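Local coordinates for protein putative Glycosidase (Bacteroides thetaiotaomicron, PDB 3R67) that is a putative glycosidase of uncharacterised function, whose family is built on a five-bladed beta-propeller fold, at residues D242-E247 and K266-A271; D108-L113 and Y160-A165. One frame throughout, in Å; residues are numbered along the deposited sequence.

Contact 1: residues D242-E247 and K266-A271; sequences DSDLTE and KNKSGA. With EDO (1,2-ethanediol), chain J.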
ATOM      1  N   ASP A 242      -6.273  16.191  -2.076  1.00 13.64           N
ATOM      2  CA  ASP A 242      -4.935  15.733  -1.683  1.00 13.51           C
ATOM      3  C   ASP A 242      -4.107  16.939  -1.176  1.00 17.67           C
ATOM      4  O   ASP A 242      -2.936  17.087  -1.515  1.00 18.17           O
ATOM      5  CB  ASP A 242      -4.242  15.014  -2.873  1.00 14.80           C
ATOM      6  CG  ASP A 242      -4.031  15.824  -4.151  1.00 23.41           C
ATOM      7  OD1 ASP A 242      -4.617  16.929  -4.267  1.00 23.68           O
ATOM      8  OD2 ASP A 242      -3.307  15.337  -5.047  1.00 24.90           O
ATOM      9  N   SER A 243      -4.738  17.797  -0.362  1.00 13.61           N
ATOM     10  CA  SER A 243      -4.165  19.037   0.170  1.00 12.82           C
ATOM     11  C   SER A 243      -3.276  18.805   1.389  1.00 16.27           C
ATOM     12  O   SER A 243      -2.438  19.653   1.670  1.00 17.39           O
ATOM     13  CB  SER A 243      -5.273  20.016   0.542  1.00 14.41           C
ATOM     14  OG  SER A 243      -6.331  19.384   1.240  1.00 18.11           O
ATOM     15  N   ASP A 244      -3.426  17.679   2.100  1.00 14.35           N
ATOM     16  CA  ASP A 244      -2.577  17.406   3.262  1.00 15.91           C
ATOM     17  C   ASP A 244      -1.493  16.405   2.882  1.00 19.25           C
ATOM     18  O   ASP A 244      -0.312  16.673   3.114  1.00 19.41           O
ATOM     19  CB  ASP A 244      -3.401  16.892   4.471  1.00 17.90           C
ATOM     20  CG  ASP A 244      -2.691  16.892   5.820  1.00 34.25           C
ATOM     21  OD1 ASP A 244      -1.646  17.565   5.949  1.00 37.22           O
ATOM     22  OD2 ASP A 244      -3.240  16.311   6.775  1.00 44.79           O
ATOM     23  N   LEU A 245      -1.895  15.253   2.315  1.00 14.68           N
ATOM     24  CA  LEU A 245      -0.960  14.190   1.931  1.00 13.57           C
ATOM     25  C   LEU A 245      -1.234  13.679   0.544  1.00 17.30           C
ATOM     26  O   LEU A 245      -2.385  13.670   0.106  1.00 18.15           O
ATOM     27  CB  LEU A 245      -1.035  12.991   2.917  1.00 12.51           C
ATOM     28  CG  LEU A 245      -0.752  13.215   4.402  1.00 16.06           C
ATOM     29  CD1 LEU A 245      -1.072  11.931   5.178  1.00 15.42           C
ATOM     30  CD2 LEU A 245       0.680  13.678   4.634  1.00 15.89           C
ATOM     31  N   THR A 246      -0.169  13.197  -0.109  1.00 14.71           N
ATOM     32  CA  THR A 246      -0.123  12.520  -1.412  1.00 14.67           C
ATOM     33  C   THR A 246       0.663  11.249  -1.172  1.00 20.46           C
ATOM     34  O   THR A 246       1.874  11.213  -1.364  1.00 21.28           O
ATOM     35  CB  THR A 246       0.449  13.411  -2.524  1.00 20.77           C
ATOM     36  OG1 THR A 246       1.766  13.814  -2.145  1.00 20.98           O
ATOM     37  CG2 THR A 246      -0.429  14.612  -2.846  1.00 16.30           C
ATOM     38  N   GLU A 247      -0.037  10.226  -0.657  1.00 17.72           N
ATOM     39  CA  GLU A 247       0.534   8.955  -0.232  1.00 17.02           C
ATOM     40  C   GLU A 247       0.272   7.865  -1.277  1.00 20.17           C
ATOM     41  O   GLU A 247      -0.880   7.570  -1.630  1.00 20.21           O
ATOM     42  CB  GLU A 247      -0.045   8.561   1.133  1.00 17.80           C
ATOM     43  CG  GLU A 247       0.719   7.439   1.810  1.00 23.72           C
ATOM     44  CD  GLU A 247       0.387   7.206   3.275  1.00 39.90           C
ATOM     45  OE1 GLU A 247      -0.586   7.819   3.774  1.00  9.79           O
ATOM     46  OE2 GLU A 247       1.099   6.404   3.927  1.00 29.18           O
ATOM     47  N   LYS A 266      -4.972  12.887   1.375  1.00 13.02           N
ATOM     48  CA  LYS A 266      -5.599  13.282   2.640  1.00 12.26           C
ATOM     49  C   LYS A 266      -6.002  14.754   2.517  1.00 17.37           C
ATOM     50  O   LYS A 266      -5.216  15.584   2.095  1.00 17.16           O
ATOM     51  CB  LYS A 266      -4.707  13.019   3.864  1.00 12.78           C
ATOM     52  CG  LYS A 266      -5.395  13.352   5.179  1.00 14.78           C
ATOM     53  CD  LYS A 266      -4.461  13.218   6.355  1.00 17.06           C
ATOM     54  CE  LYS A 266      -5.068  13.753   7.617  1.00 22.76           C
ATOM     55  NZ  LYS A 266      -4.141  13.591   8.769  1.00 43.32           N
ATOM     56  N   ASN A 267      -7.238  15.061   2.862  1.00 16.31           N
ATOM     57  CA  ASN A 267      -7.780  16.400   2.752  1.00 16.81           C
ATOM     58  C   ASN A 267      -7.506  17.209   4.012  1.00 20.13           C
ATOM     59  O   ASN A 267      -7.740  16.711   5.111  1.00 19.50           O
ATOM     60  CB  ASN A 267      -9.290  16.308   2.496  1.00 16.59           C
ATOM     61  CG  ASN A 267      -9.936  17.591   2.056  1.00 25.72           C
ATOM     62  OD1 ASN A 267      -9.367  18.374   1.292  1.00 18.56           O
ATOM     63  ND2 ASN A 267     -11.193  17.769   2.430  1.00 16.91           N
ATOM     64  N   LYS A 268      -6.975  18.452   3.854  1.00 17.12           N
ATOM     65  CA  LYS A 268      -6.760  19.373   4.990  1.00 17.65           C
ATOM     66  C   LYS A 268      -8.076  19.866   5.547  1.00 23.87           C
ATOM     67  O   LYS A 268      -9.055  19.979   4.814  1.00 21.98           O
ATOM     68  CB  LYS A 268      -5.901  20.591   4.616  1.00 18.26           C
ATOM     69  CG  LYS A 268      -4.416  20.381   4.766  1.00 22.77           C
ATOM     70  CD  LYS A 268      -3.687  21.700   4.634  1.00 34.21           C
ATOM     71  CE  LYS A 268      -2.189  21.594   4.660  1.00 45.74           C
ATOM     72  NZ  LYS A 268      -1.569  22.894   4.275  1.00 59.96           N
ATOM     73  N   SER A 269      -8.090  20.189   6.833  1.00 26.77           N
ATOM     74  CA  SER A 269      -9.249  20.780   7.492  1.00 29.34           C
ATOM     75  C   SER A 269      -9.231  22.298   7.263  1.00 35.93           C
ATOM     76  O   SER A 269      -8.202  22.941   7.472  1.00 36.47           O
ATOM     77  CB  SER A 269      -9.268  20.425   8.976  1.00 34.46           C
ATOM     78  OG  SER A 269      -8.062  20.816   9.608  1.00 46.41           O
ATOM     79  N   GLY A 270     -10.348  22.825   6.766  1.00 33.88           N
ATOM     80  CA  GLY A 270     -10.544  24.238   6.456  1.00 34.60           C
ATOM     81  C   GLY A 270     -10.449  24.600   4.975  1.00 37.81           C
ATOM     82  O   GLY A 270     -10.607  23.747   4.071  1.00 37.18           O
ATOM     83  N   ALA A 271     -10.164  25.901   4.738  1.00 33.68           N
ATOM     84  CA  ALA A 271     -10.017  26.559   3.433  1.00 33.15           C
ATOM     85  C   ALA A 271      -8.780  26.058   2.655  1.00 35.11           C
ATOM     86  O   ALA A 271      -8.721  26.212   1.429  1.00 35.60           O
ATOM     87  CB  ALA A 271      -9.910  28.058   3.643  1.00 35.31           C
TER
HETATM   88  C1  EDO J 389     -12.617  20.261   4.385  1.00 33.78           C
HETATM   89  O1  EDO J 389     -11.455  21.030   3.988  1.00 32.27           O
HETATM   90  C2  EDO J 389     -13.507  21.155   5.250  1.00 33.54           C
HETATM   91  O2  EDO J 389     -14.549  20.456   5.949  1.00 33.52           O
HETATM   92  O   HOH W   1      -2.194  22.417   0.960  1.00 38.49           O
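D244 and K266 both hold CG anti to their backbone N (chi1 -166° and -176°), which sends the two side chains the same way, side by side, and lets the carboxylate run alongside the extended lysine. The backbone beneath them is a classic beta bulge, in which D244 and L245 together stand opposite K266 where strand 245-255 begins and strand 258-266 ends. Three backbone bonds define it. K266 O accepts from D244 N at 2.8 Å and, weakly, from L245 N at 3.3 Å, while K266 N donates to L245 O at 3.0 Å in the antiparallel hydrogen-bonded pair. On the face that carries L245 and K266, L245 CD1 lies 3.8 Å from K266 CD. D244 OD2 lies 3.3 Å from K266 CE and also forms a salt bridge to K266 NZ, at 3.5 Å. Carbon of L245 and the carboxylate of D244 thus both lie against the lysine chain, with Y282 of strand 282-289 also touching it.

Just before the bulge, S243 OG takes the nearly straight (177°) N-H of K268 at 2.8 Å and is also hydrogen-bonded to K240 O, so two backbone groups grip this buried hydroxyl. The chain of K268 crosses the D244 side chain at about a right angle, its CG against D244 CB. N267 points its CB away, yet its OD1, hydrogen-bonded to D274 N, comes back close to S243 OG. A water donates to S243 O at 2.9 Å and accepts a weak bond from K268 NZ.

Contact 2: residues D108-L113 and Y160-A165; sequences DNQKEL and YGPAFA
Q110 lays its terminal amide against the backbone of G161, with OE1 3.3 Å from G161 CA and NE2 3.5 Å from G161 N. A bend at chi2 (-56°) turns the amide onto this strand. G161 has phi/psi of 89°/-171°, values suited to glycine, and the amide packs against a residue that carries no side chain. Q110 OE1 is hydrogen-bonded to Q138 NE2, and Q110 NE2 donates to a water at 2.9 Å, which in turn donates a weak bond to Y160 O. Beside this, L113 and P162 meet tip to tip, L113 CD1 lying 3.7 Å from P162 CD, the apolar part of a small interface.

The loop carrying Q110 is set by an Asx turn. D108 OD1 accepts from Q110 N at 3.0 Å, met from above the carboxylate plane, while D108 OD2 forms a salt bridge with K159. Q110 is at the N-cap position, right before helix 111-114. That short helix leads into strand 118-126, one outer strand of a four-stranded antiparallel sheet; G161 and P162 end strand 158-162, its other outer strand, and Q138, on strand 132-139 inside the sheet, touches both L113 and P162.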
ATOM      1  N   ASP A 108      14.718 -11.451  15.212  1.00 28.69           N
ATOM      2  CA  ASP A 108      15.511 -11.468  13.984  1.00 28.42           C
ATOM      3  C   ASP A 108      16.371 -10.209  13.897  1.00 34.68           C
ATOM      4  O   ASP A 108      16.364  -9.393  14.828  1.00 35.61           O
ATOM      5  CB  ASP A 108      14.563 -11.590  12.753  1.00 28.43           C
ATOM      6  CG  ASP A 108      13.439 -10.554  12.635  1.00 32.61           C
ATOM      7  OD1 ASP A 108      13.658  -9.388  13.024  1.00 33.18           O
ATOM      8  OD2 ASP A 108      12.369 -10.898  12.080  1.00 33.94           O
ATOM      9  N   ASN A 109      17.072 -10.035  12.749  1.00 31.01           N
ATOM     10  CA  ASN A 109      17.976  -8.915  12.437  1.00 30.97           C
ATOM     11  C   ASN A 109      17.238  -7.549  12.355  1.00 32.02           C
ATOM     12  O   ASN A 109      17.901  -6.513  12.202  1.00 32.84           O
ATOM     13  CB  ASN A 109      18.700  -9.182  11.076  1.00 33.26           C
ATOM     14  CG  ASN A 109      17.824  -9.367   9.827  1.00 68.00           C
ATOM     15  OD1 ASN A 109      16.697  -9.893   9.853  1.00 62.29           O
ATOM     16  ND2 ASN A 109      18.382  -9.038   8.671  1.00 65.02           N
ATOM     17  N   GLN A 110      15.897  -7.532  12.459  1.00 24.47           N
ATOM     18  CA  GLN A 110      15.105  -6.307  12.300  1.00 23.01           C
ATOM     19  C   GLN A 110      14.381  -5.884  13.584  1.00 26.75           C
ATOM     20  O   GLN A 110      13.610  -4.929  13.529  1.00 25.82           O
ATOM     21  CB  GLN A 110      14.044  -6.506  11.189  1.00 22.35           C
ATOM     22  CG  GLN A 110      14.618  -6.911   9.828  1.00 23.64           C
ATOM     23  CD  GLN A 110      15.646  -5.924   9.336  1.00 35.08           C
ATOM     24  OE1 GLN A 110      15.478  -4.710   9.428  1.00 31.74           O
ATOM     25  NE2 GLN A 110      16.728  -6.426   8.794  1.00 26.12           N
ATOM     26  N   LYS A 111      14.636  -6.561  14.724  1.00 24.40           N
ATOM     27  CA  LYS A 111      13.948  -6.346  16.010  1.00 25.55           C
ATOM     28  C   LYS A 111      14.044  -4.884  16.525  1.00 30.38           C
ATOM     29  O   LYS A 111      13.044  -4.386  17.044  1.00 29.62           O
ATOM     30  CB  LYS A 111      14.471  -7.295  17.118  1.00 29.76           C
ATOM     31  CG  LYS A 111      15.959  -7.215  17.475  1.00 41.85           C
ATOM     32  CD  LYS A 111      16.447  -8.363  18.376  1.00 51.93           C
ATOM     33  CE  LYS A 111      15.936  -8.365  19.794  1.00 60.97           C
ATOM     34  NZ  LYS A 111      16.552  -9.474  20.581  1.00 63.52           N
ATOM     35  N   GLU A 112      15.180  -4.198  16.349  1.00 28.24           N
ATOM     36  CA  GLU A 112      15.302  -2.812  16.824  1.00 30.24           C
ATOM     37  C   GLU A 112      14.433  -1.833  16.013  1.00 32.93           C
ATOM     38  O   GLU A 112      14.037  -0.783  16.531  1.00 33.71           O
ATOM     39  CB  GLU A 112      16.757  -2.334  16.783  1.00 33.48           C
ATOM     40  CG  GLU A 112      17.640  -3.018  17.826  1.00 56.35           C
ATOM     41  CD  GLU A 112      17.264  -2.783  19.279  1.00 90.19           C
ATOM     42  OE1 GLU A 112      17.389  -1.626  19.745  1.00 89.34           O
ATOM     43  OE2 GLU A 112      16.907  -3.768  19.970  1.00 86.51           O
ATOM     44  N   LEU A 113      14.120  -2.191  14.769  1.00 26.15           N
ATOM     45  CA  LEU A 113      13.383  -1.333  13.871  1.00 24.65           C
ATOM     46  C   LEU A 113      11.897  -1.660  13.864  1.00 27.12           C
ATOM     47  O   LEU A 113      11.113  -0.778  13.540  1.00 27.35           O
ATOM     48  CB  LEU A 113      13.967  -1.486  12.450  1.00 23.87           C
ATOM     49  CG  LEU A 113      15.483  -1.305  12.327  1.00 30.54           C
ATOM     50  CD1 LEU A 113      15.942  -1.485  10.898  1.00 30.84           C
ATOM     51  CD2 LEU A 113      15.952   0.046  12.872  1.00 33.40           C
ATOM     52  N   TYR A 160      15.235  -7.874   4.540  1.00 20.98           N
ATOM     53  CA  TYR A 160      16.493  -7.263   4.114  1.00 22.92           C
ATOM     54  C   TYR A 160      16.763  -5.909   4.780  1.00 28.45           C
ATOM     55  O   TYR A 160      17.862  -5.371   4.622  1.00 29.67           O
ATOM     56  CB  TYR A 160      16.496  -7.077   2.591  1.00 23.54           C
ATOM     57  CG  TYR A 160      16.618  -8.407   1.881  1.00 25.15           C
ATOM     58  CD1 TYR A 160      17.857  -9.021   1.720  1.00 28.63           C
ATOM     59  CD2 TYR A 160      15.492  -9.086   1.433  1.00 23.86           C
ATOM     60  CE1 TYR A 160      17.970 -10.273   1.124  1.00 30.50           C
ATOM     61  CE2 TYR A 160      15.592 -10.332   0.825  1.00 24.87           C
ATOM     62  CZ  TYR A 160      16.835 -10.921   0.667  1.00 36.26           C
ATOM     63  OH  TYR A 160      16.952 -12.143   0.052  1.00 39.65           O
ATOM     64  N   GLY A 161      15.796  -5.399   5.533  1.00 24.26           N
ATOM     65  CA  GLY A 161      15.936  -4.134   6.233  1.00 24.09           C
ATOM     66  C   GLY A 161      15.505  -2.942   5.408  1.00 27.40           C
ATOM     67  O   GLY A 161      14.923  -3.112   4.328  1.00 25.61           O
ATOM     68  N   PRO A 162      15.790  -1.714   5.914  1.00 23.91           N
ATOM     69  CA  PRO A 162      15.362  -0.493   5.200  1.00 22.39           C
ATOM     70  C   PRO A 162      15.816  -0.471   3.750  1.00 26.61           C
ATOM     71  O   PRO A 162      16.957  -0.824   3.441  1.00 28.60           O
ATOM     72  CB  PRO A 162      16.035   0.630   5.992  1.00 25.40           C
ATOM     73  CG  PRO A 162      16.114   0.085   7.394  1.00 30.40           C
ATOM     74  CD  PRO A 162      16.434  -1.382   7.207  1.00 26.14           C
ATOM     75  N   ALA A 163      14.887  -0.070   2.855  1.00 22.65           N
ATOM     76  CA  ALA A 163      15.085   0.021   1.407  1.00 21.89           C
ATOM     77  C   ALA A 163      16.155   1.049   1.049  1.00 27.51           C
ATOM     78  O   ALA A 163      16.857   0.862   0.058  1.00 28.79           O
ATOM     79  CB  ALA A 163      13.774   0.390   0.733  1.00 21.14           C
ATOM     80  N   PHE A 164      16.286   2.126   1.850  1.00 25.01           N
ATOM     81  CA  PHE A 164      17.253   3.196   1.580  1.00 26.20           C
ATOM     82  C   PHE A 164      18.450   3.144   2.535  1.00 32.11           C
ATOM     83  O   PHE A 164      19.086   4.162   2.761  1.00 31.32           O
ATOM     84  CB  PHE A 164      16.572   4.578   1.693  1.00 26.64           C
ATOM     85  CG  PHE A 164      15.252   4.730   0.984  1.00 25.91           C
ATOM     86  CD1 PHE A 164      15.109   4.351  -0.346  1.00 27.67           C
ATOM     87  CD2 PHE A 164      14.173   5.338   1.617  1.00 26.76           C
ATOM     88  CE1 PHE A 164      13.889   4.500  -1.006  1.00 26.24           C
ATOM     89  CE2 PHE A 164      12.954   5.498   0.952  1.00 27.80           C
ATOM     90  CZ  PHE A 164      12.826   5.082  -0.359  1.00 24.64           C
ATOM     91  N   ALA A 165      18.758   1.972   3.083  1.00 32.42           N
ATOM     92  CA  ALA A 165      19.853   1.804   4.046  1.00 35.40           C
ATOM     93  C   ALA A 165      21.225   2.156   3.477  1.00 42.09           C
ATOM     94  O   ALA A 165      21.972   2.841   4.166  1.00 45.04           O
ATOM     95  CB  ALA A 165      19.901   0.374   4.542  1.00 36.37           C
TER
HETATM   96  O   HOH W   2      19.284  -5.755   7.544  1.00 44.70           O

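In the fold
Contacts 1 and 2 belong to different sheets of the one chain: contact 2 joins the helix that precedes a four-stranded antiparallel sheet to the last strand of that sheet, whereas contact 1 lies at one end of the adjoining strands 245-255 and 258-266 in a later, mixed sheet. In sequence they are in series, contact 2 closing before contact 1 opens. Their centres are 31 Å apart and their nearest atoms about 12 Å, so they do not touch. Both are partly buried, with centres 18 Å (contact 1) and 19 Å (contact 2) from the chain centre. The 1,2-ethanediol lies at contact 1, its O1 2.7 Å from K268 O and 2.8 Å from G270 O.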